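Local atomic coordinates of chitin-binding type-4 domain-containing protein (Photorhabdus laumondii subsp. laumondii, PDB entry 6T5Z), a protein that is a copper-dependent lytic polysaccharide monooxygenase of family AA10 and probably cleaves chitin chains by oxidation. Residues C25-Y30 with I56-A61; I80-E85 with N136-P141; S94-I99 with F120-Y125. One frame throughout, in Å; residues are numbered along the deposited sequence.

Overall arrangement
Interaction 1 comes first along the chain. It joins two loop segments and so closes the loop that contains the short strand 36-38; it closes before interaction 2 opens. Interaction 2 pairs strand 79-86 with strand 133-139 and closes a long loop. Interaction 3 is nested inside that loop and pairs strand 92-99 with strand 121-126. Interactions 2 and 3 belong to two different sheets, face each other with centres about 9 Å apart, and are joined by the Cys121-Cys138 disulfide. They form part of the beta-sandwich core. Interaction 1 lies on the opposite side of the chain's centre, about 25 Å from each of the other two, centre to centre.

Interaction 1 (C25-Y30 with I56-A61). With CU (copper (II) ion), chain E.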
loop_
_atom_site.group_PDB
_atom_site.type_symbol
_atom_site.label_atom_id
_atom_site.label_comp_id
_atom_site.label_asym_id
_atom_site.label_seq_id
_atom_site.Cartn_x
_atom_site.Cartn_y
_atom_site.Cartn_z
ATOM N N CYS A 25 2.567 13.996 -8.589
ATOM C CA CYS A 25 3.190 12.884 -7.882
ATOM C C CYS A 25 4.687 12.766 -8.138
ATOM O O CYS A 25 5.320 11.849 -7.599
ATOM C CB CYS A 25 2.521 11.573 -8.291
ATOM S SG CYS A 25 0.751 11.475 -7.996
ATOM N N GLY A 26 5.262 13.638 -8.963
ATOM C CA GLY A 26 6.673 13.509 -9.275
ATOM C C GLY A 26 6.964 12.226 -10.036
ATOM O O GLY A 26 6.132 11.707 -10.787
ATOM N N LEU A 27 8.161 11.684 -9.795
ATOM C CA LEU A 27 8.620 10.516 -10.541
ATOM C C LEU A 27 7.747 9.285 -10.311
ATOM O O LEU A 27 7.737 8.398 -11.169
ATOM C CB LEU A 27 10.068 10.189 -10.167
ATOM C CG LEU A 27 10.752 9.141 -11.036
ATOM C CD1 LEU A 27 10.888 9.619 -12.478
ATOM C CD2 LEU A 27 12.115 8.794 -10.451
ATOM N N VAL A 28 7.010 9.224 -9.190
ATOM C CA VAL A 28 6.111 8.097 -8.903
ATOM C C VAL A 28 5.282 7.740 -10.129
ATOM O O VAL A 28 5.092 6.560 -10.461
ATOM C CB VAL A 28 5.192 8.439 -7.713
ATOM C CG1 VAL A 28 4.080 7.428 -7.595
ATOM C CG2 VAL A 28 5.964 8.498 -6.433
ATOM N N LYS A 29 4.768 8.767 -10.805
ATOM C CA LYS A 29 3.938 8.591 -11.990
ATOM C C LYS A 29 4.546 7.599 -12.972
ATOM O O LYS A 29 3.828 6.806 -13.591
ATOM C CB LYS A 29 3.737 9.942 -12.673
ATOM C CG LYS A 29 3.063 9.821 -14.008
ATOM C CD LYS A 29 2.753 11.182 -14.585
ATOM C CE LYS A 29 2.204 11.066 -15.987
ATOM N NZ LYS A 29 1.960 12.425 -16.566
ATOM N N TYR A 30 5.875 7.608 -13.108
ATOM C CA TYR A 30 6.534 6.852 -14.161
ATOM C C TYR A 30 7.127 5.536 -13.680
ATOM O O TYR A 30 7.603 4.751 -14.504
ATOM C CB TYR A 30 7.621 7.713 -14.801
ATOM C CG TYR A 30 7.035 8.997 -15.333
ATOM C CD1 TYR A 30 6.252 8.992 -16.468
ATOM C CD2 TYR A 30 7.207 10.202 -14.661
ATOM C CE1 TYR A 30 5.682 10.159 -16.949
ATOM C CE2 TYR A 30 6.636 11.376 -15.130
ATOM C CZ TYR A 30 5.881 11.340 -16.283
ATOM O OH TYR A 30 5.291 12.487 -16.781
ATOM N N ILE A 56 11.937 6.965 0.014
ATOM C CA ILE A 56 12.717 7.368 -1.155
ATOM C C ILE A 56 12.407 8.830 -1.461
ATOM O O ILE A 56 11.253 9.184 -1.721
ATOM C CB ILE A 56 12.411 6.471 -2.363
ATOM C CG1 ILE A 56 12.742 5.012 -2.031
ATOM C CG2 ILE A 56 13.190 6.920 -3.590
ATOM C CD1 ILE A 56 12.077 4.026 -3.003
ATOM N N GLY A 57 13.447 9.671 -1.463
ATOM C CA GLY A 57 13.236 11.111 -1.521
ATOM C C GLY A 57 12.422 11.572 -2.718
ATOM O O GLY A 57 11.527 12.416 -2.586
ATOM N N HIS A 58 12.716 11.034 -3.907
ATOM C CA HIS A 58 12.030 11.564 -5.079
ATOM C C HIS A 58 10.626 10.991 -5.255
ATOM O O HIS A 58 9.940 11.357 -6.214
ATOM C CB HIS A 58 12.880 11.386 -6.352
ATOM C CG HIS A 58 13.257 9.969 -6.685
ATOM N ND1 HIS A 58 14.321 9.671 -7.510
ATOM C CD2 HIS A 58 12.702 8.782 -6.348
ATOM C CE1 HIS A 58 14.414 8.361 -7.656
ATOM N NE2 HIS A 58 13.442 7.798 -6.962
ATOM N N PHE A 59 10.171 10.147 -4.328
ATOM C CA PHE A 59 8.775 9.745 -4.234
ATOM C C PHE A 59 8.044 10.457 -3.096
ATOM O O PHE A 59 6.915 10.084 -2.771
ATOM C CB PHE A 59 8.666 8.227 -4.050
ATOM C CG PHE A 59 9.277 7.409 -5.175
ATOM C CD1 PHE A 59 9.243 7.834 -6.492
ATOM C CD2 PHE A 59 9.884 6.194 -4.889
ATOM C CE1 PHE A 59 9.788 7.058 -7.501
ATOM C CE2 PHE A 59 10.433 5.404 -5.906
ATOM C CZ PHE A 59 10.393 5.839 -7.205
ATOM N N GLY A 60 8.658 11.486 -2.508
ATOM C CA GLY A 60 8.138 12.170 -1.335
ATOM C C GLY A 60 6.804 12.871 -1.520
ATOM O O GLY A 60 6.128 13.152 -0.525
ATOM N N ALA A 61 6.399 13.155 -2.765
ATOM C CA ALA A 61 5.059 13.714 -2.965
ATOM C C ALA A 61 3.986 12.831 -2.338
ATOM O O ALA A 61 2.958 13.336 -1.879
ATOM C CB ALA A 61 4.773 13.909 -4.453
HETATM CU CU CU E . 15.513 11.307 -8.162
HETATM O O HOH W 1 7.642 12.721 -5.424
#
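Two short 3-10 turns meet here, in the long loop region that follows the first strand of this AA10 domain. Val28 drives a methyl against the ring of Phe59, with Val28 CG2 only 3.3 Å from Phe59 CD1. This is a tight apolar contact. Val28 CG2 lies anti to its carbonyl carbon, which turns it across to the ring. Leu27 CB lies at the edge of the Phe59 ring, 4.1 Å from Phe59 CE1. Leu27 CG is anti to the backbone N (chi1 -170°), so the side chain runs alongside His58. Leu27 CD2 sits 3.7 Å from the centroid of the His58 ring in a CH-pi contact over the face. The same imidazole also binds copper: His58 ND1 is 2.1 Å from the ion. This ion is distinct from the one held by His1 and His90. A water bridges the backbones, donating to Cys25 O and His58 O and accepting from Ala61 N. Ala61 CB packs 3.8 Å from Cys25 O. Cys25 is disulfide-bonded to Cys14 of helix 10-14, and Val28 packs on Ala11 and Cys14 of that helix. Phe59 also touches Leu35, shortly before strand 36-38.

Interaction 2 (I80-E85 with N136-P141)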
loop_
_atom_site.group_PDB
_atom_site.type_symbol
_atom_site.label_atom_id
_atom_site.label_comp_id
_atom_site.label_asym_id
_atom_site.label_seq_id
_atom_site.Cartn_x
_atom_site.Cartn_y
_atom_site.Cartn_z
ATOM N N ILE A 80 -12.372 -8.311 0.677
ATOM C CA ILE A 80 -11.666 -7.441 -0.265
ATOM C C ILE A 80 -10.532 -8.251 -0.881
ATOM O O ILE A 80 -9.913 -9.084 -0.211
ATOM C CB ILE A 80 -11.149 -6.164 0.437
ATOM C CG1 ILE A 80 -10.409 -5.241 -0.527
ATOM C CG2 ILE A 80 -10.243 -6.518 1.613
ATOM C CD1 ILE A 80 -10.195 -3.828 0.049
ATOM N N GLU A 81 -10.271 -8.016 -2.162
ATOM C CA GLU A 81 -9.185 -8.656 -2.888
ATOM C C GLU A 81 -8.210 -7.594 -3.363
ATOM O O GLU A 81 -8.626 -6.560 -3.902
ATOM C CB GLU A 81 -9.701 -9.440 -4.109
ATOM C CG GLU A 81 -10.577 -10.634 -3.783
ATOM C CD GLU A 81 -10.844 -11.489 -5.002
ATOM O OE1 GLU A 81 -10.462 -11.074 -6.121
ATOM O OE2 GLU A 81 -11.430 -12.577 -4.845
ATOM N N PHE A 82 -6.918 -7.861 -3.196
ATOM C CA PHE A 82 -5.851 -7.000 -3.687
ATOM C C PHE A 82 -5.139 -7.686 -4.843
ATOM O O PHE A 82 -4.750 -8.853 -4.735
ATOM C CB PHE A 82 -4.854 -6.678 -2.571
ATOM C CG PHE A 82 -5.479 -6.007 -1.388
ATOM C CD1 PHE A 82 -5.912 -6.752 -0.306
ATOM C CD2 PHE A 82 -5.662 -4.632 -1.365
ATOM C CE1 PHE A 82 -6.487 -6.152 0.780
ATOM C CE2 PHE A 82 -6.249 -4.016 -0.268
ATOM C CZ PHE A 82 -6.653 -4.783 0.816
ATOM N N GLN A 83 -4.947 -6.960 -5.937
ATOM C CA GLN A 83 -4.263 -7.479 -7.117
ATOM C C GLN A 83 -2.958 -6.723 -7.322
ATOM O O GLN A 83 -2.969 -5.492 -7.461
ATOM C CB GLN A 83 -5.132 -7.362 -8.369
ATOM C CG GLN A 83 -4.492 -7.940 -9.622
ATOM C CD GLN A 83 -5.426 -7.867 -10.817
ATOM O OE1 GLN A 83 -6.032 -8.869 -11.211
ATOM N NE2 GLN A 83 -5.564 -6.668 -11.392
ATOM N N TRP A 84 -1.853 -7.466 -7.371
ATOM C CA TRP A 84 -0.539 -6.936 -7.710
ATOM C C TRP A 84 -0.192 -7.265 -9.155
ATOM O O TRP A 84 -0.398 -8.395 -9.606
ATOM C CB TRP A 84 0.552 -7.525 -6.814
ATOM C CG TRP A 84 0.611 -7.038 -5.386
ATOM C CD1 TRP A 84 -0.207 -7.396 -4.352
ATOM C CD2 TRP A 84 1.585 -6.142 -4.834
ATOM N NE1 TRP A 84 0.190 -6.770 -3.194
ATOM C CE2 TRP A 84 1.292 -5.999 -3.464
ATOM C CE3 TRP A 84 2.681 -5.446 -5.370
ATOM C CZ2 TRP A 84 2.036 -5.171 -2.625
ATOM C CZ3 TRP A 84 3.427 -4.632 -4.529
ATOM C CH2 TRP A 84 3.100 -4.503 -3.176
ATOM N N GLU A 85 0.373 -6.274 -9.862
ATOM C CA GLU A 85 1.040 -6.466 -11.146
ATOM C C GLU A 85 2.533 -6.585 -10.852
ATOM O O GLU A 85 3.159 -5.639 -10.355
ATOM C CB GLU A 85 0.750 -5.304 -12.103
ATOM C CG GLU A 85 -0.726 -5.050 -12.348
ATOM C CD GLU A 85 -1.365 -6.047 -13.312
ATOM O OE1 GLU A 85 -0.653 -6.920 -13.839
ATOM O OE2 GLU A 85 -2.590 -5.949 -13.561
ATOM N N ASN A 136 -4.535 -11.455 -3.614
ATOM C CA ASN A 136 -4.638 -11.840 -2.207
ATOM C C ASN A 136 -6.057 -11.577 -1.722
ATOM O O ASN A 136 -6.538 -10.441 -1.799
ATOM C CB ASN A 136 -3.651 -11.061 -1.338
ATOM C CG ASN A 136 -2.218 -11.163 -1.830
ATOM O OD1 ASN A 136 -1.559 -10.143 -2.058
ATOM N ND2 ASN A 136 -1.726 -12.387 -1.980
ATOM N N LYS A 137 -6.711 -12.612 -1.199
ATOM C CA LYS A 137 -8.060 -12.485 -0.668
ATOM C C LYS A 137 -7.995 -12.183 0.827
ATOM O O LYS A 137 -7.313 -12.889 1.587
ATOM C CB LYS A 137 -8.864 -13.761 -0.922
ATOM C CG LYS A 137 -9.102 -14.088 -2.392
ATOM C CD LYS A 137 -9.835 -15.419 -2.498
ATOM C CE LYS A 137 -9.908 -15.946 -3.921
ATOM N NZ LYS A 137 -11.009 -15.303 -4.684
ATOM N N CYS A 138 -8.728 -11.152 1.251
ATOM C CA CYS A 138 -8.633 -10.637 2.610
ATOM C C CYS A 138 -10.021 -10.289 3.136
ATOM O O CYS A 138 -11.019 -10.303 2.408
ATOM C CB CYS A 138 -7.724 -9.398 2.678
ATOM S SG CYS A 138 -6.063 -9.643 2.062
ATOM N N THR A 139 -10.071 -9.956 4.423
ATOM C CA THR A 139 -11.282 -9.464 5.063
ATOM C C THR A 139 -10.903 -8.271 5.922
ATOM O O THR A 139 -9.955 -8.355 6.706
ATOM C CB THR A 139 -11.957 -10.539 5.921
ATOM O OG1 THR A 139 -12.207 -11.700 5.123
ATOM C CG2 THR A 139 -13.299 -10.020 6.455
ATOM N N LEU A 140 -11.629 -7.166 5.762
ATOM C CA LEU A 140 -11.373 -5.973 6.560
ATOM C C LEU A 140 -11.782 -6.199 8.016
ATOM O O LEU A 140 -12.660 -7.018 8.299
ATOM C CB LEU A 140 -12.139 -4.780 5.991
ATOM C CG LEU A 140 -11.608 -4.257 4.659
ATOM C CD1 LEU A 140 -12.632 -3.334 3.993
ATOM C CD2 LEU A 140 -10.318 -3.497 4.923
ATOM N N PRO A 141 -11.151 -5.494 8.959
ATOM C CA PRO A 141 -11.567 -5.616 10.359
ATOM C C PRO A 141 -12.965 -5.062 10.540
ATOM O O PRO A 141 -13.453 -4.269 9.733
ATOM C CB PRO A 141 -10.535 -4.775 11.120
ATOM C CG PRO A 141 -9.411 -4.561 10.176
ATOM C CD PRO A 141 -10.015 -4.568 8.809
#
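Backbone hydrogen bonds carry this contact. The strand segments 80-85 and 136-139 run antiparallel, with their axes at 148°. Ile80 with Cys138 and Phe82 with Asn136 are hydrogen-bonded pairs, each closed by two bonds. Phe82 N gives a nearly straight bond of 3.0 Å to Asn136 O, in the carbonyl plane. Cys138 N donates to Ile80 O nearly along the C=O axis, at 2.8 Å. Ile80 N meets Cys138 O from above the carbonyl plane.

Glu81 and Lys137 form the non-hydrogen-bonded pair between them. Both side chains leave the same face of the sheet and run side by side. The lysine bends at its last torsion (chi4 -81°), and Lys137 NZ reaches Glu81 OE2 at 2.8 Å in a salt bridge. It approaches from above the carboxylate plane. In the backbone, Glu81 CA makes a CA-H...O contact of 3.4 Å with Asn136 O.

The face of Ile80, Phe82, Asn136 and Cys138 is mostly apolar. Cys138 SG lies at the edge of the Phe82 ring, 3.7 Å from Phe82 CD1, and is disulfide-bonded to Cys121. Ile80 CG2 packs 4.0 Å from Leu140 CG, while Ile80 CG1 sits over one face of the Phe82 ring, toward the rim. The Phe82 ring also stacks with Tyr97.

The polar groups on this buried face have partners in strands 92-99 and 121-126. Tyr97 OH is hydrogen-bonded to both Asn136 OD1 and Trp84 NE1, and Asn136 ND2 bonds to Glu123 OE1. The contact is thus two-sided: an ion pair on an exposed face, and on the other a disulfide, aromatic rings and a satisfied amide that tie the two sheets together.

Interaction 3 (S94-I99 with F120-Y125); sequences SWEYFI and FCFEDY
The indole of Trp95 meets Tyr125 in a T-shaped pair. Its nitrogen edge points at the phenol face, with the planes at 82°, and Trp95 NE1 stands 3.1 Å above the Tyr125 ring plane, over its centre. Glu123 OE2 lies at the edge of that phenol ring, while Glu123 OE1 accepts from Asn136 ND2. Trp95 also stacks with Trp154.

Phe120 lies across the other end of the strand pair. Its CG takes the crowded position between backbone N and carbonyl carbon (chi1 67°). Phe120 CZ then comes 3.6 Å from Tyr97 CB. Phe120 CE2 lies 3.8 Å from Ile99 CB, and Phe98 O sits at the ring edge.

On the opposite face of the sheet, Phe122 runs alongside Glu96. Glu96 OE1 comes to the edge of the Phe122 ring, 3.4 Å from Phe122 CD2. Ser94 CB approaches Phe122 CZ obliquely at 3.5 Å.

The backbones are antiparallel. Trp95 and Glu123 form a hydrogen-bonded pair, and Glu123 N donates to Trp95 O at 2.8 Å nearly along the C=O axis. Ser94 with Asp124 and Glu96 with Phe122 are non-hydrogen-bonded pairs. Phe120 and Cys121 both face Tyr97, which is a classic beta bulge. Tyr97 N donates to Cys121 O, and Phe120 N donates to Tyr97 O at 2.8 Å, with a bent N-H angle of 132°. Cys121 CB packs on Tyr97 CD1, and its sulfur lies obliquely beside that ring.

Chemically, this is an aromatic face set against strands 79-86 and 133-139. The N-H edge of Trp95 over the electron-rich Tyr125 ring is consistent with weak electrostatic attraction. Glu96 OE1 at the Phe122 edge is likewise consistent with weak attraction to the partly positive ring hydrogens.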
loop_
_atom_site.group_PDB
_atom_site.type_symbol
_atom_site.label_atom_id
_atom_site.label_comp_id
_atom_site.label_asym_id
_atom_site.label_seq_id
_atom_site.Cartn_x
_atom_site.Cartn_y
_atom_site.Cartn_z
ATOM N N SER A 94 6.052 -13.120 1.620
ATOM C CA SER A 94 4.657 -12.916 1.990
ATOM C C SER A 94 4.078 -11.704 1.280
ATOM O O SER A 94 4.807 -10.869 0.740
ATOM C CB SER A 94 4.505 -12.718 3.493
ATOM O OG SER A 94 5.137 -11.506 3.879
ATOM N N TRP A 95 2.750 -11.636 1.315
ATOM C CA TRP A 95 1.943 -10.464 0.992
ATOM C C TRP A 95 1.156 -10.129 2.249
ATOM O O TRP A 95 0.528 -11.016 2.831
ATOM C CB TRP A 95 0.974 -10.760 -0.162
ATOM C CG TRP A 95 1.612 -11.536 -1.257
ATOM C CD1 TRP A 95 1.779 -12.900 -1.322
ATOM C CD2 TRP A 95 2.210 -11.002 -2.440
ATOM N NE1 TRP A 95 2.431 -13.235 -2.486
ATOM C CE2 TRP A 95 2.703 -12.088 -3.187
ATOM C CE3 TRP A 95 2.370 -9.703 -2.941
ATOM C CZ2 TRP A 95 3.356 -11.922 -4.404
ATOM C CZ3 TRP A 95 3.011 -9.539 -4.158
ATOM C CH2 TRP A 95 3.504 -10.637 -4.868
ATOM N N GLU A 96 1.184 -8.873 2.683
ATOM C CA GLU A 96 0.470 -8.541 3.907
ATOM C C GLU A 96 -0.081 -7.127 3.817
ATOM O O GLU A 96 0.380 -6.306 3.014
ATOM C CB GLU A 96 1.364 -8.692 5.140
ATOM C CG GLU A 96 2.484 -7.694 5.197
ATOM C CD GLU A 96 3.301 -7.790 6.491
ATOM O OE1 GLU A 96 3.019 -8.664 7.336
ATOM O OE2 GLU A 96 4.231 -6.978 6.640
ATOM N N TYR A 97 -1.087 -6.855 4.652
ATOM C CA TYR A 97 -1.872 -5.627 4.550
ATOM C C TYR A 97 -2.144 -5.072 5.938
ATOM O O TYR A 97 -2.571 -5.812 6.832
ATOM C CB TYR A 97 -3.185 -5.889 3.787
ATOM C CG TYR A 97 -2.883 -6.377 2.395
ATOM C CD1 TYR A 97 -2.708 -7.732 2.130
ATOM C CD2 TYR A 97 -2.733 -5.470 1.346
ATOM C CE1 TYR A 97 -2.380 -8.179 0.848
ATOM C CE2 TYR A 97 -2.418 -5.901 0.080
ATOM C CZ TYR A 97 -2.232 -7.247 -0.166
ATOM O OH TYR A 97 -1.928 -7.657 -1.444
ATOM N N PHE A 98 -1.862 -3.780 6.110
ATOM C CA PHE A 98 -2.155 -3.010 7.306
ATOM C C PHE A 98 -3.238 -1.986 6.978
ATOM O O PHE A 98 -3.394 -1.576 5.829
ATOM C CB PHE A 98 -0.900 -2.282 7.803
ATOM C CG PHE A 98 0.225 -3.195 8.211
ATOM C CD1 PHE A 98 0.429 -3.493 9.550
ATOM C CD2 PHE A 98 1.107 -3.728 7.262
ATOM C CE1 PHE A 98 1.476 -4.326 9.952
ATOM C CE2 PHE A 98 2.151 -4.559 7.654
ATOM C CZ PHE A 98 2.338 -4.855 9.005
ATOM N N ILE A 99 -3.972 -1.538 7.991
ATOM C CA ILE A 99 -4.926 -0.460 7.766
ATOM C C ILE A 99 -4.781 0.577 8.870
ATOM O O ILE A 99 -4.335 0.275 9.980
ATOM C CB ILE A 99 -6.377 -0.985 7.649
ATOM C CG1 ILE A 99 -7.303 0.097 7.070
ATOM C CG2 ILE A 99 -6.890 -1.520 8.992
ATOM C CD1 ILE A 99 -8.637 -0.452 6.624
ATOM N N PHE A 120 -3.986 -6.912 9.008
ATOM C CA PHE A 120 -5.278 -7.588 9.027
ATOM C C PHE A 120 -5.359 -8.718 8.013
ATOM O O PHE A 120 -6.362 -9.437 7.988
ATOM C CB PHE A 120 -6.428 -6.601 8.772
ATOM C CG PHE A 120 -6.447 -6.018 7.380
ATOM C CD1 PHE A 120 -7.130 -6.647 6.343
ATOM C CD2 PHE A 120 -5.792 -4.829 7.120
ATOM C CE1 PHE A 120 -7.160 -6.089 5.067
ATOM C CE2 PHE A 120 -5.817 -4.254 5.851
ATOM C CZ PHE A 120 -6.486 -4.896 4.821
ATOM N N CYS A 121 -4.339 -8.888 7.176
ATOM C CA CYS A 121 -4.363 -9.934 6.167
ATOM C C CYS A 121 -2.923 -10.318 5.857
ATOM O O CYS A 121 -2.062 -9.446 5.726
ATOM C CB CYS A 121 -5.109 -9.460 4.907
ATOM S SG CYS A 121 -5.260 -10.706 3.606
ATOM N N PHE A 122 -2.661 -11.623 5.762
ATOM C CA PHE A 122 -1.294 -12.114 5.600
ATOM C C PHE A 122 -1.331 -13.409 4.809
ATOM O O PHE A 122 -1.999 -14.363 5.219
ATOM C CB PHE A 122 -0.633 -12.348 6.967
ATOM C CG PHE A 122 0.811 -12.762 6.887
ATOM C CD1 PHE A 122 1.159 -14.102 6.767
ATOM C CD2 PHE A 122 1.828 -11.818 6.994
ATOM C CE1 PHE A 122 2.502 -14.484 6.691
ATOM C CE2 PHE A 122 3.159 -12.201 6.929
ATOM C CZ PHE A 122 3.495 -13.533 6.787
ATOM N N GLU A 123 -0.597 -13.453 3.701
ATOM C CA GLU A 123 -0.491 -14.655 2.884
ATOM C C GLU A 123 0.976 -15.038 2.749
ATOM O O GLU A 123 1.773 -14.283 2.182
ATOM C CB GLU A 123 -1.140 -14.452 1.515
ATOM C CG GLU A 123 -1.136 -15.717 0.670
ATOM C CD GLU A 123 -1.984 -15.603 -0.590
ATOM O OE1 GLU A 123 -2.868 -14.709 -0.661
ATOM O OE2 GLU A 123 -1.762 -16.422 -1.510
ATOM N N ASP A 124 1.323 -16.207 3.278
ATOM C CA ASP A 124 2.687 -16.720 3.254
ATOM C C ASP A 124 2.943 -17.414 1.916
ATOM O O ASP A 124 2.188 -18.305 1.522
ATOM C CB ASP A 124 2.863 -17.686 4.436
ATOM C CG ASP A 124 4.303 -18.109 4.681
ATOM O OD1 ASP A 124 5.162 -17.993 3.786
ATOM O OD2 ASP A 124 4.576 -18.597 5.808
ATOM N N TYR A 125 3.990 -16.991 1.202
ATOM C CA TYR A 125 4.338 -17.600 -0.078
ATOM C C TYR A 125 5.519 -18.552 0.013
ATOM O O TYR A 125 5.902 -19.133 -1.010
ATOM C CB TYR A 125 4.631 -16.523 -1.128
ATOM C CG TYR A 125 3.594 -16.441 -2.218
ATOM C CD1 TYR A 125 2.237 -16.410 -1.909
ATOM C CD2 TYR A 125 3.965 -16.373 -3.552
ATOM C CE1 TYR A 125 1.275 -16.320 -2.906
ATOM C CE2 TYR A 125 3.009 -16.271 -4.558
ATOM C CZ TYR A 125 1.671 -16.247 -4.229
ATOM O OH TYR A 125 0.724 -16.156 -5.231
#